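Local atomic coordinates of biphenyl 2,3-Dioxygenase Beta Subunit (Sphingobium yanoikuyae, PDB entry 2GBW), a protein that is the beta subunit of a ring-hydroxylating dioxygenase that probably adds molecular oxygen to biphenyl-type aromatic rings. Residues 21-26 and 33-38; 49-54 and 61-66. All blocks are in the same frame, centred on the assembly; numbering follows the deposited sequence.

Interaction 1: residues 21-26 and 33-38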
loop_
_atom_site.group_PDB
_atom_site.type_symbol
_atom_site.label_atom_id
_atom_site.label_comp_id
_atom_site.label_asym_id
_atom_site.label_seq_id
_atom_site.Cartn_x
_atom_site.Cartn_y
_atom_site.Cartn_z
ATOM N N ARG B 21 -16.571 -16.802 20.784
ATOM C CA ARG B 21 -17.364 -16.568 19.540
ATOM C C ARG B 21 -18.553 -15.666 19.812
ATOM O O ARG B 21 -18.835 -14.753 19.031
ATOM C CB ARG B 21 -17.802 -17.915 18.931
ATOM C CG ARG B 21 -16.672 -18.665 18.234
ATOM C CD ARG B 21 -17.193 -19.912 17.454
ATOM N NE ARG B 21 -17.782 -20.955 18.270
ATOM C CZ ARG B 21 -17.157 -22.063 18.663
ATOM N NH1 ARG B 21 -15.894 -22.274 18.342
ATOM N NH2 ARG B 21 -17.793 -22.973 19.384
ATOM N N ALA B 22 -19.196 -15.854 20.977
ATOM C CA ALA B 22 -20.344 -15.001 21.359
ATOM C C ALA B 22 -19.904 -13.581 21.636
ATOM O O ALA B 22 -20.619 -12.616 21.273
ATOM C CB ALA B 22 -21.175 -15.645 22.548
ATOM N N GLU B 23 -18.740 -13.461 22.260
ATOM C CA GLU B 23 -18.123 -12.174 22.524
ATOM C C GLU B 23 -17.881 -11.410 21.226
ATOM O O GLU B 23 -18.320 -10.285 21.069
ATOM C CB GLU B 23 -16.810 -12.374 23.272
ATOM C CG GLU B 23 -16.086 -11.104 23.623
ATOM C CD GLU B 23 -14.985 -11.325 24.629
ATOM O OE1 GLU B 23 -14.084 -12.130 24.349
ATOM O OE2 GLU B 23 -15.025 -10.703 25.698
ATOM N N VAL B 24 -17.185 -12.047 20.299
ATOM C CA VAL B 24 -16.989 -11.488 18.973
ATOM C C VAL B 24 -18.298 -11.025 18.338
ATOM O O VAL B 24 -18.371 -9.948 17.772
ATOM C CB VAL B 24 -16.246 -12.454 18.056
ATOM C CG1 VAL B 24 -16.372 -12.031 16.628
ATOM C CG2 VAL B 24 -14.803 -12.526 18.444
ATOM N N ARG B 25 -19.341 -11.838 18.452
ATOM C CA ARG B 25 -20.620 -11.472 17.866
ATOM C C ARG B 25 -21.180 -10.196 18.500
ATOM O O ARG B 25 -21.754 -9.360 17.816
ATOM C CB ARG B 25 -21.618 -12.624 17.967
ATOM C CG ARG B 25 -22.789 -12.554 17.010
ATOM C CD ARG B 25 -23.717 -13.764 17.202
ATOM N NE ARG B 25 -24.636 -13.569 18.319
ATOM C CZ ARG B 25 -24.778 -14.391 19.354
ATOM N NH1 ARG B 25 -24.068 -15.507 19.452
ATOM N NH2 ARG B 25 -25.637 -14.084 20.305
ATOM N N MET B 26 -21.011 -10.062 19.810
ATOM C CA MET B 26 -21.450 -8.913 20.453
ATOM C C MET B 26 -20.681 -7.647 20.016
ATOM O O MET B 26 -21.340 -6.674 19.689
ATOM C CB MET B 26 -21.255 -9.046 21.967
ATOM C CG MET B 26 -21.989 -10.187 22.598
ATOM S SD MET B 26 -23.742 -9.950 22.746
ATOM C CE MET B 26 -24.383 -10.643 21.211
ATOM N N ARG B 33 -23.288 -3.108 25.781
ATOM C CA ARG B 33 -23.851 -3.134 27.119
ATOM C C ARG B 33 -24.088 -4.559 27.587
ATOM O O ARG B 33 -23.792 -4.917 28.712
ATOM C CB ARG B 33 -25.161 -2.368 27.139
ATOM C CG ARG B 33 -24.990 -0.881 27.167
ATOM C CD ARG B 33 -26.307 -0.201 26.935
ATOM N NE ARG B 33 -26.275 1.198 27.329
ATOM C CZ ARG B 33 -27.090 2.113 26.831
ATOM N NH1 ARG B 33 -27.984 1.764 25.926
ATOM N NH2 ARG B 33 -27.010 3.370 27.233
ATOM N N GLU B 34 -24.641 -5.358 26.694
ATOM C CA GLU B 34 -24.827 -6.770 26.930
ATOM C C GLU B 34 -23.502 -7.484 27.193
ATOM O O GLU B 34 -23.416 -8.347 28.051
ATOM C CB GLU B 34 -25.559 -7.369 25.739
ATOM C CG GLU B 34 -26.994 -6.879 25.614
ATOM C CD GLU B 34 -27.205 -5.741 24.613
ATOM O OE1 GLU B 34 -26.337 -4.848 24.470
ATOM O OE2 GLU B 34 -28.277 -5.739 23.976
ATOM N N TRP B 35 -22.464 -7.094 26.462
ATOM C CA TRP B 35 -21.110 -7.575 26.708
ATOM C C TRP B 35 -20.627 -7.236 28.108
ATOM O O TRP B 35 -20.193 -8.104 28.853
ATOM C CB TRP B 35 -20.147 -7.009 25.659
ATOM C CG TRP B 35 -18.715 -7.321 25.899
ATOM C CD1 TRP B 35 -18.123 -8.531 25.803
ATOM C CD2 TRP B 35 -17.686 -6.398 26.259
ATOM N NE1 TRP B 35 -16.793 -8.433 26.093
ATOM C CE2 TRP B 35 -16.498 -7.128 26.373
ATOM C CE3 TRP B 35 -17.654 -5.022 26.491
ATOM C CZ2 TRP B 35 -15.290 -6.534 26.706
ATOM C CZ3 TRP B 35 -16.461 -4.437 26.822
ATOM C CH2 TRP B 35 -15.295 -5.187 26.928
ATOM N N LEU B 36 -20.684 -5.955 28.449
ATOM C CA LEU B 36 -20.237 -5.502 29.778
ATOM C C LEU B 36 -20.943 -6.218 30.934
ATOM O O LEU B 36 -20.302 -6.554 31.933
ATOM C CB LEU B 36 -20.436 -4.001 29.909
ATOM C CG LEU B 36 -19.523 -3.231 30.865
ATOM C CD1 LEU B 36 -18.045 -3.505 30.559
ATOM C CD2 LEU B 36 -19.876 -1.772 30.775
ATOM N N GLN B 37 -22.252 -6.423 30.793
ATOM C CA GLN B 37 -23.092 -7.079 31.818
ATOM C C GLN B 37 -22.797 -8.552 31.955
ATOM O O GLN B 37 -22.461 -9.012 33.036
ATOM C CB GLN B 37 -24.577 -6.925 31.472
ATOM C CG GLN B 37 -25.018 -5.497 31.345
ATOM C CD GLN B 37 -26.533 -5.303 31.439
ATOM O OE1 GLN B 37 -27.264 -6.146 32.029
ATOM N NE2 GLN B 37 -27.019 -4.177 30.873
ATOM N N GLY B 38 -22.893 -9.268 30.833
ATOM C CA GLY B 38 -22.816 -10.698 30.778
ATOM C C GLY B 38 -21.465 -11.358 30.569
ATOM O O GLY B 38 -21.346 -12.560 30.859
#
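W35 lays the pyrrole edge of its indole against the carboxylate of E23, and the two side chains join helix 10-28 to the short helix 32-38. The ring nitrogen NE1 of W35 donates a hydrogen bond to OE2 of E23 at 2.9 Å, and the bond is nearly straight, with an N-H...O angle of 167°. OE2 lies almost in the indole plane, as a good acceptor for NE1 should, and it accepts the bond on its anti lone pair, the one turned away from OE1. The carboxylate plane is turned well away from that of the indole, and OE2 meets the ring at its edge and not over a face. CG of E23, 3.7 Å from NE1 of W35, lies beyond the rim of the ring and off its plane.

E23 places CG anti to the backbone N (chi1 -179°) and then runs on extended, which carries its carboxylate across the gap between the helices; CG of W35 is likewise anti to its backbone N. The axes of the two helix segments come no nearer than 9.9 Å and run roughly antiparallel, at 146°. Where the backbones draw closer, CB of M26 sits 4.4 Å from CB of W35, a looser apolar contact beside the polar one. This is a helical hairpin packed on the curved sheet of an NTF2-like fold.

The indole is enclosed further by F27, edge-to-face, by F173 and by L78 of helix 75-84. OE2 of E23 also forms a salt bridge with R156, from the strand 150-160. A buried carboxylate thus shares one oxygen between an indole N-H and an arginine, and these two donors would be expected to favour its ionised form and to limit its rotation.

Interaction 2: residues 49-54 and 61-66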
loop_
_atom_site.group_PDB
_atom_site.type_symbol
_atom_site.label_atom_id
_atom_site.label_comp_id
_atom_site.label_asym_id
_atom_site.label_seq_id
_atom_site.Cartn_x
_atom_site.Cartn_y
_atom_site.Cartn_z
ATOM N N PRO B 49 -0.738 -2.481 27.161
ATOM C CA PRO B 49 0.511 -1.740 27.436
ATOM C C PRO B 49 1.116 -1.204 26.213
ATOM O O PRO B 49 0.877 -1.725 25.134
ATOM C CB PRO B 49 1.452 -2.785 28.027
ATOM C CG PRO B 49 0.702 -4.006 28.117
ATOM C CD PRO B 49 -0.647 -3.893 27.548
ATOM N N ILE B 50 1.932 -0.161 26.384
ATOM C CA ILE B 50 2.794 0.330 25.285
ATOM C C ILE B 50 4.161 -0.345 25.463
ATOM O O ILE B 50 4.848 -0.138 26.459
ATOM C CB ILE B 50 2.936 1.846 25.316
ATOM C CG1 ILE B 50 1.594 2.508 25.022
ATOM C CG2 ILE B 50 3.992 2.274 24.328
ATOM C CD1 ILE B 50 1.469 3.798 25.693
ATOM N N TYR B 51 4.528 -1.190 24.501
ATOM C CA TYR B 51 5.824 -1.854 24.497
ATOM C C TYR B 51 6.798 -1.092 23.577
ATOM O O TYR B 51 6.569 -0.930 22.380
ATOM C CB TYR B 51 5.696 -3.255 23.969
ATOM C CG TYR B 51 5.056 -4.195 24.944
ATOM C CD1 TYR B 51 5.806 -4.811 25.922
ATOM C CD2 TYR B 51 3.707 -4.470 24.861
ATOM C CE1 TYR B 51 5.207 -5.691 26.803
ATOM C CE2 TYR B 51 3.114 -5.329 25.729
ATOM C CZ TYR B 51 3.839 -5.913 26.694
ATOM O OH TYR B 51 3.207 -6.809 27.565
ATOM N N GLU B 52 7.911 -0.671 24.117
ATOM C CA GLU B 52 8.856 0.013 23.272
ATOM C C GLU B 52 9.826 -1.014 22.651
ATOM O O GLU B 52 9.972 -2.166 23.113
ATOM C CB GLU B 52 9.529 1.149 24.062
ATOM C CG GLU B 52 10.474 0.682 25.082
ATOM C CD GLU B 52 11.126 1.806 25.841
ATOM O OE1 GLU B 52 11.178 2.938 25.311
ATOM O OE2 GLU B 52 11.601 1.542 26.957
ATOM N N GLN B 53 10.451 -0.613 21.555
ATOM C CA GLN B 53 11.519 -1.401 20.949
ATOM C C GLN B 53 12.829 -1.168 21.721
ATOM O O GLN B 53 13.325 -0.045 21.845
ATOM C CB GLN B 53 11.708 -1.033 19.487
ATOM C CG GLN B 53 10.501 -1.267 18.574
ATOM C CD GLN B 53 10.161 -2.740 18.410
ATOM O OE1 GLN B 53 10.348 -3.530 19.321
ATOM N NE2 GLN B 53 9.653 -3.113 17.246
ATOM N N ARG B 54 13.340 -2.231 22.293
ATOM C CA ARG B 54 14.548 -2.149 23.091
ATOM C C ARG B 54 15.536 -3.131 22.581
ATOM O O ARG B 54 15.146 -4.211 22.119
ATOM C CB ARG B 54 14.252 -2.555 24.513
ATOM C CG ARG B 54 13.342 -1.620 25.229
ATOM C CD ARG B 54 13.050 -2.111 26.634
ATOM N NE ARG B 54 12.235 -1.169 27.363
ATOM C CZ ARG B 54 11.722 -1.396 28.572
ATOM N NH1 ARG B 54 11.944 -2.537 29.203
ATOM N NH2 ARG B 54 10.971 -0.471 29.141
ATOM N N PRO B 61 12.720 -3.780 33.224
ATOM C CA PRO B 61 11.590 -4.676 33.319
ATOM C C PRO B 61 10.508 -4.319 32.306
ATOM O O PRO B 61 10.486 -3.197 31.775
ATOM C CB PRO B 61 11.116 -4.487 34.770
ATOM C CG PRO B 61 11.528 -3.144 35.133
ATOM C CD PRO B 61 12.769 -2.832 34.352
ATOM N N ASP B 62 9.657 -5.292 32.024
ATOM C CA ASP B 62 8.502 -5.150 31.147
ATOM C C ASP B 62 7.497 -4.151 31.708
ATOM O O ASP B 62 7.471 -3.890 32.917
ATOM C CB ASP B 62 7.804 -6.514 30.988
ATOM C CG ASP B 62 8.488 -7.418 29.974
ATOM O OD1 ASP B 62 9.009 -6.934 28.938
ATOM O OD2 ASP B 62 8.477 -8.644 30.206
ATOM N N PRO B 63 6.656 -3.576 30.832
ATOM C CA PRO B 63 5.636 -2.683 31.365
ATOM C C PRO B 63 4.693 -3.332 32.361
ATOM O O PRO B 63 4.273 -4.490 32.185
ATOM C CB PRO B 63 4.848 -2.218 30.130
ATOM C CG PRO B 63 5.347 -2.995 28.976
ATOM C CD PRO B 63 6.632 -3.672 29.363
ATOM N N THR B 64 4.427 -2.578 33.419
ATOM C CA THR B 64 3.424 -2.899 34.402
ATOM C C THR B 64 2.266 -1.911 34.277
ATOM O O THR B 64 2.351 -0.926 33.515
ATOM C CB THR B 64 3.983 -2.778 35.821
ATOM O OG1 THR B 64 4.174 -1.373 36.103
ATOM C CG2 THR B 64 5.282 -3.586 35.944
ATOM N N PRO B 65 1.160 -2.170 35.003
ATOM C CA PRO B 65 0.024 -1.286 35.054
ATOM C C PRO B 65 0.313 0.097 35.612
ATOM O O PRO B 65 -0.523 0.982 35.440
ATOM C CB PRO B 65 -0.984 -2.082 35.923
ATOM C CG PRO B 65 -0.677 -3.419 35.611
ATOM C CD PRO B 65 0.831 -3.412 35.706
ATOM N N ASP B 66 1.509 0.342 36.158
ATOM C CA ASP B 66 1.861 1.684 36.608
ATOM C C ASP B 66 2.559 2.471 35.493
ATOM O O ASP B 66 2.961 3.622 35.684
ATOM C CB ASP B 66 2.781 1.625 37.831
ATOM C CG ASP B 66 3.004 2.996 38.477
ATOM O OD1 ASP B 66 2.002 3.678 38.835
ATOM O OD2 ASP B 66 4.181 3.442 38.583
HETATM O O HOH W 1 4.012 -6.495 30.205
#
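P63 sets its CG over one face of the Y51 ring, 3.9 Å from the ring centroid, in a CH-pi contact that joins the two limbs of the long loop between strands 44-49 and 71-73 of this NTF2-like fold. The proline and tyrosine side chains meet at about a right angle, with CG of P63 closest to CE1 of Y51, at 3.5 Å. On the P49 side, CB of that residue reaches the same CG at 4.0 Å, so the pyrrolidine ring packs against both P49 and Y51.

Farther along, R54 spans the limbs. Extended from CG to NE, its chain carries the guanidinium out to the other limb, where NH1 donates to the carbonyl O of P61 at 3.0 Å, in the guanidinium plane but well above the plane of the carbonyl. E52 steadies the group: NE and NH2 of R54 both donate, side-on, to the single oxygen OE2 of E52, a salt bridge. A leucine in place of R54 would probably leave the carboxylate of E52 without its close cationic mate and the P61 carbonyl without this donor.

Around this first shell, K157 and I159 of strand 150-160 pack on Y51, while OE1 of E52 is hydrogen-bonded to a polar side chain of the chain of another protein. At the phenol end of Y51, a water lies 2.8 Å from OH and donates a hydrogen bond to the backbone O of P63.

In the fold
Interaction 1 and interaction 2 lie on opposite sides of the chain's centre, 29 Å apart between centres and about 15 Å at the nearest atoms, so they do not touch. They come in series: the helical contact of 21-26 with 33-38 closes before strand 44-49 leads into the loop holding 49-54 and 61-66. The mixed sheet ties them together, since strand 150-160 supplies R156 to the first and K157 and I159 to the second. Their outward neighbours differ: helix 10-28 meets a second copy of this subunit, whereas the loop reaches the chain of another protein and a third copy. Both regions therefore contribute to the six-chain assembly.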